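Local coordinates for protein endoribonuclease ToxN (Bacillus thuringiensis, PDB 4ATO) that cleaves RNA within adenine-rich sequences as the toxin of a type III toxin-antitoxin system and is inhibited by the ToxI RNA pseudoknot, at residues V69-L82 against K116-V128. Sequence-based numbering, arbitrary orientation. Where two conformers were deposited one is given.
With nucleotides of chain B; nucleotides of chain C.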
ATOM      1  N   VAL A  69     -16.995  13.576 -11.288  1.00 25.41           N
ATOM      2  CA  VAL A  69     -15.928  13.353 -10.335  1.00 24.13           C
ATOM      3  C   VAL A  69     -16.084  14.411  -9.255  1.00 24.38           C
ATOM      4  O   VAL A  69     -15.996  15.611  -9.527  1.00 25.97           O
ATOM      5  CB  VAL A  69     -14.544  13.467 -11.007  1.00 24.20           C
ATOM      6  CG1 VAL A  69     -13.426  13.339  -9.962  1.00 21.82           C
ATOM      7  CG2 VAL A  69     -14.400  12.408 -12.118  1.00 22.08           C
ATOM      8  N   LYS A  70     -16.353  13.963  -8.039  1.00 17.60           N
ATOM      9  CA  LYS A  70     -16.468  14.859  -6.911  1.00 24.02           C
ATOM     10  C   LYS A  70     -15.084  15.157  -6.336  1.00 27.59           C
ATOM     11  O   LYS A  70     -14.287  14.249  -6.100  1.00 26.93           O
ATOM     12  CB  LYS A  70     -17.387  14.249  -5.859  1.00 21.75           C
ATOM     13  CG  LYS A  70     -18.810  14.093  -6.355  1.00 28.99           C
ATOM     14  CD  LYS A  70     -19.694  13.291  -5.407  1.00 24.62           C
ATOM     15  CE  LYS A  70     -21.166  13.422  -5.829  1.00 37.25           C
ATOM     16  NZ  LYS A  70     -22.131  12.689  -4.948  1.00 38.59           N
ATOM     17  N   LEU A  71     -14.784  16.413  -6.128  1.00 28.91           N
ATOM     18  CA  LEU A  71     -13.538  16.817  -5.519  1.00 29.75           C
ATOM     19  C   LEU A  71     -13.712  17.063  -4.025  1.00 29.90           C
ATOM     20  O   LEU A  71     -14.703  17.590  -3.614  1.00 24.72           O
ATOM     21  CB  LEU A  71     -13.022  18.080  -6.175  1.00 31.47           C
ATOM     22  CG  LEU A  71     -12.576  18.073  -7.621  1.00 36.32           C
ATOM     23  CD1 LEU A  71     -13.751  18.165  -8.559  1.00 28.46           C
ATOM     24  CD2 LEU A  71     -11.614  19.200  -7.872  1.00 34.94           C
ATOM     25  N   PHE A  72     -12.726  16.673  -3.233  1.00 21.84           N
ATOM     26  CA  PHE A  72     -12.753  16.894  -1.793  1.00 25.79           C
ATOM     27  C   PHE A  72     -11.436  17.499  -1.325  1.00 30.89           C
ATOM     28  O   PHE A  72     -10.377  17.185  -1.872  1.00 30.16           O
ATOM     29  CB  PHE A  72     -12.996  15.578  -1.049  1.00 28.01           C
ATOM     30  CG  PHE A  72     -14.305  14.926  -1.391  1.00 32.70           C
ATOM     31  CD1 PHE A  72     -14.392  14.024  -2.442  1.00 24.80           C
ATOM     32  CD2 PHE A  72     -15.446  15.222  -0.664  1.00 30.25           C
ATOM     33  CE1 PHE A  72     -15.600  13.427  -2.759  1.00 32.98           C
ATOM     34  CE2 PHE A  72     -16.653  14.633  -0.969  1.00 28.39           C
ATOM     35  CZ  PHE A  72     -16.737  13.735  -2.023  1.00 27.93           C
ATOM     36  N   ASP A  73     -11.500  18.358  -0.309  1.00 28.24           N
ATOM     37  CA  ASP A  73     -10.275  18.916   0.266  1.00 29.52           C
ATOM     38  C   ASP A  73      -9.774  18.029   1.403  1.00 28.31           C
ATOM     39  O   ASP A  73     -10.390  17.014   1.712  1.00 35.21           O
ATOM     40  CB  ASP A  73     -10.430  20.411   0.653  1.00 26.84           C
ATOM     41  CG  ASP A  73     -11.185  20.651   1.979  1.00 34.94           C
ATOM     42  OD1 ASP A  73     -11.538  19.701   2.721  1.00 30.25           O
ATOM     43  OD2 ASP A  73     -11.415  21.843   2.285  1.00 38.28           O
ATOM     44  N   ASN A  74      -8.670  18.394   2.014  1.00 32.16           N
ATOM     45  CA  ASN A  74      -8.063  17.581   3.046  1.00 39.35           C
ATOM     46  C   ASN A  74      -8.885  17.372   4.282  1.00 43.07           C
ATOM     47  O   ASN A  74      -8.678  16.440   4.990  1.00 43.02           O
ATOM     48  CB  ASN A  74      -6.719  18.143   3.439  1.00 43.11           C
ATOM     49  CG  ASN A  74      -5.676  17.860   2.417  1.00 61.19           C
ATOM     50  OD1 ASN A  74      -5.934  17.177   1.445  1.00 70.84           O
ATOM     51  ND2 ASN A  74      -4.497  18.379   2.621  1.00 71.06           N
ATOM     52  N   ASP A  75      -9.828  18.256   4.530  1.00 50.33           N
ATOM     53  CA  ASP A  75     -10.704  18.111   5.663  1.00 51.14           C
ATOM     54  C   ASP A  75     -12.013  17.493   5.242  1.00 65.38           C
ATOM     55  O   ASP A  75     -12.921  17.370   6.012  1.00 88.06           O
ATOM     56  CB  ASP A  75     -10.892  19.448   6.349  1.00 46.90           C
ATOM     57  CG  ASP A  75      -9.605  19.977   6.908  1.00 52.22           C
ATOM     58  OD1 ASP A  75      -8.999  19.297   7.726  1.00 56.31           O
ATOM     59  OD2 ASP A  75      -9.179  21.050   6.513  1.00 58.34           O
ATOM     60  N   GLU A  76     -12.080  17.089   3.994  1.00 52.05           N
ATOM     61  CA  GLU A  76     -13.226  16.382   3.501  1.00 48.66           C
ATOM     62  C   GLU A  76     -14.399  17.222   3.090  1.00 39.38           C
ATOM     63  O   GLU A  76     -15.461  16.711   2.930  1.00 32.89           O
ATOM     64  CB  GLU A  76     -13.699  15.432   4.557  1.00 59.16           C
ATOM     65  CG  GLU A  76     -13.335  14.023   4.271  1.00 56.10           C
ATOM     66  CD  GLU A  76     -12.533  13.453   5.381  1.00 65.13           C
ATOM     67  OE1 GLU A  76     -11.389  13.870   5.514  1.00 69.80           O
ATOM     68  OE2 GLU A  76     -13.059  12.616   6.117  1.00 69.58           O
ATOM     69  N   LYS A  77     -14.206  18.507   2.924  1.00 37.95           N
ATOM     70  CA  LYS A  77     -15.261  19.345   2.422  1.00 36.54           C
ATOM     71  C   LYS A  77     -15.403  19.192   0.924  1.00 33.99           C
ATOM     72  O   LYS A  77     -14.447  18.933   0.251  1.00 28.81           O
ATOM     73  CB  LYS A  77     -14.988  20.785   2.770  1.00 40.35           C
ATOM     74  CG  LYS A  77     -14.451  20.946   4.158  1.00 50.31           C
ATOM     75  CD  LYS A  77     -15.298  21.887   4.961  1.00 60.22           C
ATOM     76  CE  LYS A  77     -14.771  23.295   4.865  1.00 71.94           C
ATOM     77  NZ  LYS A  77     -15.798  24.206   4.308  1.00 67.84           N
ATOM     78  N   ARG A  78     -16.613  19.357   0.418  1.00 27.01           N
ATOM     79  CA  ARG A  78     -16.831  19.266  -1.010  1.00 30.15           C
ATOM     80  C   ARG A  78     -16.324  20.543  -1.667  1.00 34.34           C
ATOM     81  O   ARG A  78     -16.674  21.649  -1.258  1.00 29.48           O
ATOM     82  CB  ARG A  78     -18.316  19.035  -1.292  1.00 22.31           C
ATOM     83  CG  ARG A  78     -18.828  17.773  -0.590  1.00 29.66           C
ATOM     84  CD  ARG A  78     -20.349  17.645  -0.617  1.00 30.12           C
ATOM     85  NE  ARG A  78     -20.797  16.504   0.183  1.00 31.41           N
ATOM     86  CZ  ARG A  78     -20.896  15.263  -0.289  1.00 33.89           C
ATOM     87  NH1 ARG A  78     -20.589  15.009  -1.555  1.00 30.74           N
ATOM     88  NH2 ARG A  78     -21.307  14.278   0.496  1.00 29.74           N
ATOM     89  N   ILE A  79     -15.472  20.387  -2.672  1.00 31.61           N
ATOM     90  CA  ILE A  79     -14.903  21.540  -3.347  1.00 30.21           C
ATOM     91  C   ILE A  79     -15.052  21.420  -4.860  1.00 31.25           C
ATOM     92  O   ILE A  79     -14.089  21.602  -5.597  1.00 30.32           O
ATOM     93  CB  ILE A  79     -13.409  21.746  -2.985  1.00 20.20           C
ATOM     94  CG1 ILE A  79     -12.626  20.437  -3.132  1.00 24.96           C
ATOM     95  CG2 ILE A  79     -13.249  22.267  -1.568  1.00 23.28           C
ATOM     96  CD1 ILE A  79     -11.116  20.632  -3.082  1.00 27.52           C
ATOM     97  N   GLY A  80     -16.258  21.121  -5.327  1.00 31.68           N
ATOM     98  CA  GLY A  80     -16.503  21.090  -6.761  1.00 25.43           C
ATOM     99  C   GLY A  80     -16.817  19.705  -7.292  1.00 28.10           C
ATOM    100  O   GLY A  80     -16.527  18.680  -6.657  1.00 27.88           O
ATOM    101  N   VAL A  81     -17.439  19.670  -8.460  1.00 25.38           N
ATOM    102  CA  VAL A  81     -17.746  18.412  -9.127  1.00 25.49           C
ATOM    103  C   VAL A  81     -17.413  18.612 -10.594  1.00 30.01           C
ATOM    104  O   VAL A  81     -17.829  19.610 -11.198  1.00 32.87           O
ATOM    105  CB  VAL A  81     -19.255  18.041  -8.979  1.00 23.81           C
ATOM    106  CG1 VAL A  81     -19.551  16.721  -9.668  1.00 26.23           C
ATOM    107  CG2 VAL A  81     -19.651  17.954  -7.511  1.00 20.85           C
ATOM    108  N   LEU A  82     -16.642  17.700 -11.171  1.00 21.89           N
ATOM    109  CA  LEU A  82     -16.369  17.798 -12.602  1.00 26.88           C
ATOM    110  C   LEU A  82     -17.510  17.126 -13.326  1.00 30.81           C
ATOM    111  O   LEU A  82     -17.820  15.966 -13.038  1.00 30.04           O
ATOM    112  CB  LEU A  82     -15.077  17.093 -12.983  1.00 25.25           C
ATOM    113  CG  LEU A  82     -13.760  17.842 -12.803  1.00 38.14           C
ATOM    114  CD1 LEU A  82     -12.606  16.848 -12.915  1.00 31.97           C
ATOM    115  CD2 LEU A  82     -13.643  18.927 -13.854  1.00 30.48           C
ATOM    116  N   LYS A 116      -6.456  23.973  -3.875  1.00 27.09           N
ATOM    117  CA  LYS A 116      -6.970  22.744  -3.266  1.00 30.87           C
ATOM    118  C   LYS A 116      -7.532  21.823  -4.338  1.00 25.78           C
ATOM    119  O   LYS A 116      -7.320  20.609  -4.312  1.00 26.07           O
ATOM    120  CB  LYS A 116      -8.055  23.051  -2.236  1.00 29.78           C
ATOM    121  CG  LYS A 116      -7.531  23.648  -0.927  1.00 31.88           C
ATOM    122  CD  LYS A 116      -8.643  23.715   0.078  1.00 39.27           C
ATOM    123  CE  LYS A 116      -8.177  24.213   1.427  1.00 41.67           C
ATOM    124  NZ  LYS A 116      -9.307  24.095   2.390  1.00 30.75           N
ATOM    125  N   GLN A 117      -8.241  22.413  -5.291  1.00 24.14           N
ATOM    126  CA  GLN A 117      -8.843  21.639  -6.360  1.00 26.56           C
ATOM    127  C   GLN A 117      -7.745  21.020  -7.211  1.00 31.26           C
ATOM    128  O   GLN A 117      -7.853  19.865  -7.625  1.00 28.27           O
ATOM    129  CB  GLN A 117      -9.768  22.513  -7.201  1.00 26.29           C
ATOM    130  CG  GLN A 117     -11.071  22.890  -6.474  1.00 24.05           C
ATOM    131  CD  GLN A 117     -11.953  23.805  -7.302  1.00 30.33           C
ATOM    132  OE1 GLN A 117     -11.476  24.779  -7.895  1.00 26.56           O
ATOM    133  NE2 GLN A 117     -13.246  23.494  -7.353  1.00 29.92           N
ATOM    134  N   TYR A 118      -6.677  21.783  -7.450  1.00 31.39           N
ATOM    135  CA  TYR A 118      -5.551  21.257  -8.200  1.00 29.04           C
ATOM    136  C   TYR A 118      -4.889  20.099  -7.454  1.00 29.28           C
ATOM    137  O   TYR A 118      -4.600  19.076  -8.045  1.00 29.80           O
ATOM    138  CB  TYR A 118      -4.501  22.327  -8.536  1.00 23.86           C
ATOM    139  CG  TYR A 118      -3.298  21.707  -9.211  1.00 27.96           C
ATOM    140  CD1 TYR A 118      -3.373  21.278 -10.536  1.00 32.24           C
ATOM    141  CD2 TYR A 118      -2.110  21.497  -8.518  1.00 30.11           C
ATOM    142  CE1 TYR A 118      -2.292  20.684 -11.166  1.00 26.50           C
ATOM    143  CE2 TYR A 118      -1.016  20.897  -9.141  1.00 29.88           C
ATOM    144  CZ  TYR A 118      -1.118  20.496 -10.471  1.00 30.37           C
ATOM    145  OH  TYR A 118      -0.056  19.895 -11.115  1.00 33.38           O
ATOM    146  N   LEU A 119      -4.649  20.261  -6.157  1.00 31.32           N
ATOM    147  CA  LEU A 119      -3.979  19.206  -5.412  1.00 32.51           C
ATOM    148  C   LEU A 119      -4.816  17.929  -5.397  1.00 32.99           C
ATOM    149  O   LEU A 119      -4.270  16.841  -5.522  1.00 29.16           O
ATOM    150  CB  LEU A 119      -3.615  19.653  -4.001  1.00 28.69           C
ATOM    151  CG  LEU A 119      -2.601  20.800  -3.870  1.00 34.92           C
ATOM    152  CD1 LEU A 119      -2.294  21.065  -2.403  1.00 39.07           C
ATOM    153  CD2 LEU A 119      -1.322  20.503  -4.617  1.00 30.72           C
ATOM    154  N   PHE A 120      -6.137  18.055  -5.276  1.00 28.90           N
ATOM    155  CA  PHE A 120      -6.988  16.869  -5.340  1.00 28.29           C
ATOM    156  C   PHE A 120      -6.903  16.210  -6.722  1.00 35.03           C
ATOM    157  O   PHE A 120      -6.795  14.986  -6.826  1.00 31.43           O
ATOM    158  CB  PHE A 120      -8.458  17.183  -5.029  1.00 25.95           C
ATOM    159  CG  PHE A 120      -9.375  15.989  -5.202  1.00 30.08           C
ATOM    160  CD1 PHE A 120      -9.959  15.709  -6.435  1.00 26.81           C
ATOM    161  CD2 PHE A 120      -9.610  15.121  -4.141  1.00 28.66           C
ATOM    162  CE1 PHE A 120     -10.781  14.591  -6.604  1.00 25.55           C
ATOM    163  CE2 PHE A 120     -10.432  14.007  -4.290  1.00 28.13           C
ATOM    164  CZ  PHE A 120     -11.024  13.737  -5.528  1.00 29.48           C
ATOM    165  N   LEU A 121      -6.969  17.019  -7.777  1.00 28.60           N
ATOM    166  CA  LEU A 121      -7.086  16.472  -9.126  1.00 25.02           C
ATOM    167  C   LEU A 121      -5.822  15.773  -9.573  1.00 32.58           C
ATOM    168  O   LEU A 121      -5.895  14.772 -10.266  1.00 28.87           O
ATOM    169  CB  LEU A 121      -7.487  17.543 -10.141  1.00 25.16           C
ATOM    170  CG  LEU A 121      -8.998  17.796 -10.174  1.00 38.34           C
ATOM    171  CD1 LEU A 121      -9.322  18.948 -11.097  1.00 42.48           C
ATOM    172  CD2 LEU A 121      -9.770  16.543 -10.593  1.00 27.95           C
ATOM    173  N   LYS A 122      -4.661  16.272  -9.162  1.00 26.10           N
ATOM    174  CA  LYS A 122      -3.433  15.624  -9.595  1.00 32.64           C
ATOM    175  C   LYS A 122      -3.311  14.209  -9.019  1.00 29.54           C
ATOM    176  O   LYS A 122      -2.553  13.408  -9.526  1.00 35.96           O
ATOM    177  CB  LYS A 122      -2.188  16.480  -9.305  1.00 33.19           C
ATOM    178  CG  LYS A 122      -1.693  16.453  -7.888  1.00 38.65           C
ATOM    179  CD  LYS A 122      -0.545  17.456  -7.672  1.00 44.39           C
ATOM    180  CE  LYS A 122       0.791  16.937  -8.185  1.00 41.93           C
ATOM    181  NZ  LYS A 122       1.926  17.739  -7.605  1.00 41.53           N
ATOM    182  N   GLU A 123      -4.069  13.902  -7.973  1.00 33.97           N
ATOM    183  CA  GLU A 123      -4.073  12.545  -7.433  1.00 37.05           C
ATOM    184  C   GLU A 123      -5.180  11.690  -8.055  1.00 38.92           C
ATOM    185  O   GLU A 123      -5.193  10.474  -7.894  1.00 30.92           O
ATOM    186  CB  GLU A 123      -4.217  12.564  -5.906  1.00 36.60           C
ATOM    187  CG  GLU A 123      -3.078  13.282  -5.186  1.00 55.11           C
ATOM    188  CD  GLU A 123      -1.697  12.760  -5.590  1.00 68.10           C
ATOM    189  OE1 GLU A 123      -1.487  11.527  -5.561  1.00 71.16           O
ATOM    190  OE2 GLU A 123      -0.824  13.584  -5.940  1.00 63.82           O
ATOM    191  N   ASN A 124      -6.099  12.329  -8.774  1.00 32.35           N
ATOM    192  CA  ASN A 124      -7.303  11.652  -9.242  1.00 29.75           C
ATOM    193  C   ASN A 124      -7.506  11.742 -10.742  1.00 34.91           C
ATOM    194  O   ASN A 124      -8.578  11.413 -11.255  1.00 36.44           O
ATOM    195  CB  ASN A 124      -8.544  12.206  -8.522  1.00 25.92           C
ATOM    196  CG  ASN A 124      -8.588  11.813  -7.065  1.00 43.14           C
ATOM    197  OD1 ASN A 124      -9.135  10.766  -6.716  1.00 52.61           O
ATOM    198  ND2 ASN A 124      -7.998  12.644  -6.199  1.00 33.54           N
ATOM    199  N   MET A 125      -6.479  12.169 -11.461  1.00 30.49           N
ATOM    200  CA  MET A 125      -6.646  12.343 -12.887  1.00 30.75           C
ATOM    201  C   MET A 125      -6.883  11.031 -13.652  1.00 37.77           C
ATOM    202  O   MET A 125      -7.489  11.045 -14.721  1.00 38.70           O
ATOM    203  CB  MET A 125      -5.482  13.127 -13.473  1.00 34.69           C
ATOM    204  CG  MET A 125      -5.880  13.945 -14.664  1.00 39.57           C
ATOM    205  SD  MET A 125      -7.185  15.127 -14.264  1.00 38.18           S
ATOM    206  CE  MET A 125      -7.733  15.506 -15.921  1.00 33.73           C
ATOM    207  N   ASP A 126      -6.419   9.902 -13.119  1.00 33.76           N
ATOM    208  CA  ASP A 126      -6.678   8.600 -13.730  0.50 32.25           C
ATOM    209  C   ASP A 126      -8.182   8.344 -13.841  1.00 35.76           C
ATOM    210  O   ASP A 126      -8.667   7.786 -14.822  1.00 34.41           O
ATOM    211  CB  ASP A 126      -6.017   7.479 -12.915  0.50 29.02           C
ATOM    212  CG  ASP A 126      -6.412   7.505 -11.436  0.50 34.38           C
ATOM    213  OD1 ASP A 126      -6.432   8.596 -10.828  0.50 28.16           O
ATOM    214  OD2 ASP A 126      -6.699   6.427 -10.872  0.50 43.14           O
ATOM    215  N   ARG A 127      -8.916   8.758 -12.813  1.00 28.95           N
ATOM    216  CA  ARG A 127     -10.357   8.545 -12.766  1.00 28.05           C
ATOM    217  C   ARG A 127     -11.105   9.441 -13.745  1.00 32.19           C
ATOM    218  O   ARG A 127     -12.026   8.988 -14.419  1.00 36.14           O
ATOM    219  CB  ARG A 127     -10.873   8.736 -11.341  1.00 28.87           C
ATOM    220  CG  ARG A 127     -10.301   7.693 -10.379  1.00 36.96           C
ATOM    221  CD  ARG A 127     -10.491   8.114  -8.936  1.00 48.20           C
ATOM    222  NE  ARG A 127     -11.151   7.069  -8.159  1.00 64.43           N
ATOM    223  CZ  ARG A 127     -10.536   6.260  -7.304  1.00 66.08           C
ATOM    224  NH1 ARG A 127      -9.231   6.373  -7.095  1.00 72.73           N
ATOM    225  NH2 ARG A 127     -11.228   5.338  -6.650  1.00 65.60           N
ATOM    226  N   VAL A 128     -10.711  10.710 -13.822  1.00 28.30           N
ATOM    227  CA  VAL A 128     -11.274  11.615 -14.816  1.00 24.96           C
ATOM    228  C   VAL A 128     -11.094  11.014 -16.207  1.00 34.30           C
ATOM    229  O   VAL A 128     -12.058  10.825 -16.959  1.00 30.11           O
ATOM    230  CB  VAL A 128     -10.579  12.985 -14.785  1.00 30.93           C
ATOM    231  CG1 VAL A 128     -11.129  13.884 -15.890  1.00 30.03           C
ATOM    232  CG2 VAL A 128     -10.759  13.645 -13.423  1.00 34.82           C
TER
ATOM    233  P     U B  10       3.323  20.420  -9.977  1.00 32.17           P
ATOM    234  OP1   U B  10       2.105  19.575 -10.017  1.00 28.74           O
ATOM    235  OP2   U B  10       4.297  20.321 -11.093  1.00 27.90           O
ATOM    236  O5'   U B  10       2.928  21.936  -9.750  1.00 29.34           O
ATOM    237  C5'   U B  10       2.158  22.640 -10.715  1.00 41.16           C
ATOM    238  C4'   U B  10       2.151  24.124 -10.446  1.00 36.23           C
ATOM    239  O4'   U B  10       1.338  24.779 -11.455  1.00 39.30           O
ATOM    240  C3'   U B  10       1.560  24.538  -9.099  1.00 33.08           C
ATOM    241  O3'   U B  10       2.177  25.758  -8.663  1.00 37.92           O
ATOM    242  C2'   U B  10       0.109  24.814  -9.459  1.00 34.42           C
ATOM    243  O2'   U B  10      -0.567  25.657  -8.558  1.00 35.09           O
ATOM    244  C1'   U B  10       0.263  25.458 -10.836  1.00 26.18           C
ATOM    245  N1    U B  10      -0.915  25.323 -11.705  1.00 37.85           N
ATOM    246  C2    U B  10      -1.509  26.489 -12.155  1.00 37.27           C
ATOM    247  O2    U B  10      -1.112  27.594 -11.853  1.00 42.52           O
ATOM    248  N3    U B  10      -2.583  26.324 -12.991  1.00 26.61           N
ATOM    249  C4    U B  10      -3.125  25.119 -13.395  1.00 33.45           C
ATOM    250  O4    U B  10      -4.110  25.131 -14.138  1.00 30.00           O
ATOM    251  C5    U B  10      -2.453  23.952 -12.890  1.00 28.54           C
ATOM    252  C6    U B  10      -1.390  24.086 -12.087  1.00 33.02           C
ATOM    253  P     A B  33     -17.431  32.357  -2.669  1.00 39.11           P
ATOM    254  OP1   A B  33     -17.831  33.781  -2.796  1.00 47.62           O
ATOM    255  OP2   A B  33     -18.175  31.484  -1.724  1.00 50.27           O
ATOM    256  O5'   A B  33     -17.388  31.683  -4.093  1.00 49.76           O
ATOM    257  C5'   A B  33     -16.331  31.948  -5.001  1.00 40.03           C
ATOM    258  C4'   A B  33     -16.499  31.138  -6.254  1.00 31.71           C
ATOM    259  O4'   A B  33     -16.129  29.755  -5.973  1.00 31.94           O
ATOM    260  C3'   A B  33     -17.919  31.098  -6.783  1.00 30.03           C
ATOM    261  O3'   A B  33     -17.881  30.948  -8.186  1.00 46.02           O
ATOM    262  C2'   A B  33     -18.488  29.825  -6.151  1.00 31.38           C
ATOM    263  O2'   A B  33     -19.540  29.225  -6.879  1.00 37.19           O
ATOM    264  C1'   A B  33     -17.266  28.912  -6.083  1.00 32.69           C
ATOM    265  N9    A B  33     -17.286  28.031  -4.918  1.00 40.69           N
ATOM    266  C8    A B  33     -17.638  28.407  -3.640  1.00 37.33           C
ATOM    267  N7    A B  33     -17.587  27.429  -2.772  1.00 41.29           N
ATOM    268  C5    A B  33     -17.179  26.341  -3.530  1.00 41.19           C
ATOM    269  C6    A B  33     -16.942  24.998  -3.197  1.00 37.67           C
ATOM    270  N6    A B  33     -17.072  24.508  -1.965  1.00 29.58           N
ATOM    271  N1    A B  33     -16.553  24.169  -4.192  1.00 33.15           N
ATOM    272  C2    A B  33     -16.414  24.660  -5.426  1.00 32.55           C
ATOM    273  N3    A B  33     -16.610  25.899  -5.867  1.00 34.12           N
ATOM    274  C4    A B  33     -17.006  26.694  -4.861  1.00 36.20           C
TER
ATOM    275  P     U C  16     -21.783  11.009  -1.597  1.00 31.05           P
ATOM    276  OP1   U C  16     -21.604  12.314  -2.283  1.00 31.31           O
ATOM    277  OP2   U C  16     -22.852  10.102  -2.066  1.00 38.80           O
ATOM    278  O5'   U C  16     -20.397  10.231  -1.545  1.00 35.39           O
ATOM    279  C5'   U C  16     -19.202  10.898  -1.174  1.00 36.42           C
ATOM    280  C4'   U C  16     -18.032   9.950  -1.111  1.00 26.85           C
ATOM    281  O4'   U C  16     -18.291   8.898  -0.136  1.00 34.05           O
ATOM    282  C3'   U C  16     -17.733   9.178  -2.386  1.00 25.50           C
ATOM    283  O3'   U C  16     -17.074   9.951  -3.377  1.00 26.58           O
ATOM    284  C2'   U C  16     -16.921   8.002  -1.863  1.00 29.37           C
ATOM    285  O2'   U C  16     -15.598   8.398  -1.539  1.00 39.81           O
ATOM    286  C1'   U C  16     -17.669   7.691  -0.563  1.00 31.07           C
ATOM    287  N1    U C  16     -18.708   6.664  -0.785  1.00 30.98           N
ATOM    288  C2    U C  16     -18.257   5.359  -0.883  1.00 36.22           C
ATOM    289  O2    U C  16     -17.082   5.051  -0.747  1.00 38.53           O
ATOM    290  N3    U C  16     -19.230   4.424  -1.135  1.00 33.78           N
ATOM    291  C4    U C  16     -20.578   4.671  -1.328  1.00 39.76           C
ATOM    292  O4    U C  16     -21.334   3.729  -1.561  1.00 33.06           O
ATOM    293  C5    U C  16     -20.962   6.048  -1.241  1.00 32.63           C
ATOM    294  C6    U C  16     -20.036   6.979  -0.986  1.00 28.01           C
TER
HETATM  295  O   HOH W   1      -8.359  21.696   3.600  1.00 52.39           O
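Phe120 lays one face of its ring on the backbone of Leu71 and Phe72, where the kinked helix 108-139 packs against the β-hairpin of strands 68-72 and 78-89 at one border of ToxN's antiparallel sheet. With CG anti to the backbone N (chi1 175°), the ring reaches across to the edge strand: Leu71 CA forms a CH-π contact 3.9 Å from its centroid. On the opposite face, Asn124 ND2 sits over the ring centre while donating to Phe120 O, an almost straight 2.7 Å bond in its own amide plane. Leu71 CG leans on Phe120 CD1, while its CD2 meets Leu121 CG, and farther along Leu82 CD1 touches both Leu121 CD2, tip to tip, and Val128 CG2. Strands 51-56 and 38-41 extend this apolar layer.

At the other end polar bonds join helix and hairpin, and the hairpin also holds RNA. Gln117, extended beyond CG, donates through NE2 to Ile79 O, 2.7 Å away, from above the carbonyl plane. Next to it, A33 of chain B gives its N6 to Arg78 O. Away from the helix, Lys70 NZ and Arg78 NH1 converge on OP1 of U16 of chain C. At the turn, Lys116 runs alongside Asp73 and also hydrogen-bonds a modified residue of another chain. Its NZ bridges to Asp73 OD2 at 3.1 Å; OD1 accepts from Asp75 N, an Asx turn, and from Lys77 N on the opposite face of the carboxylate.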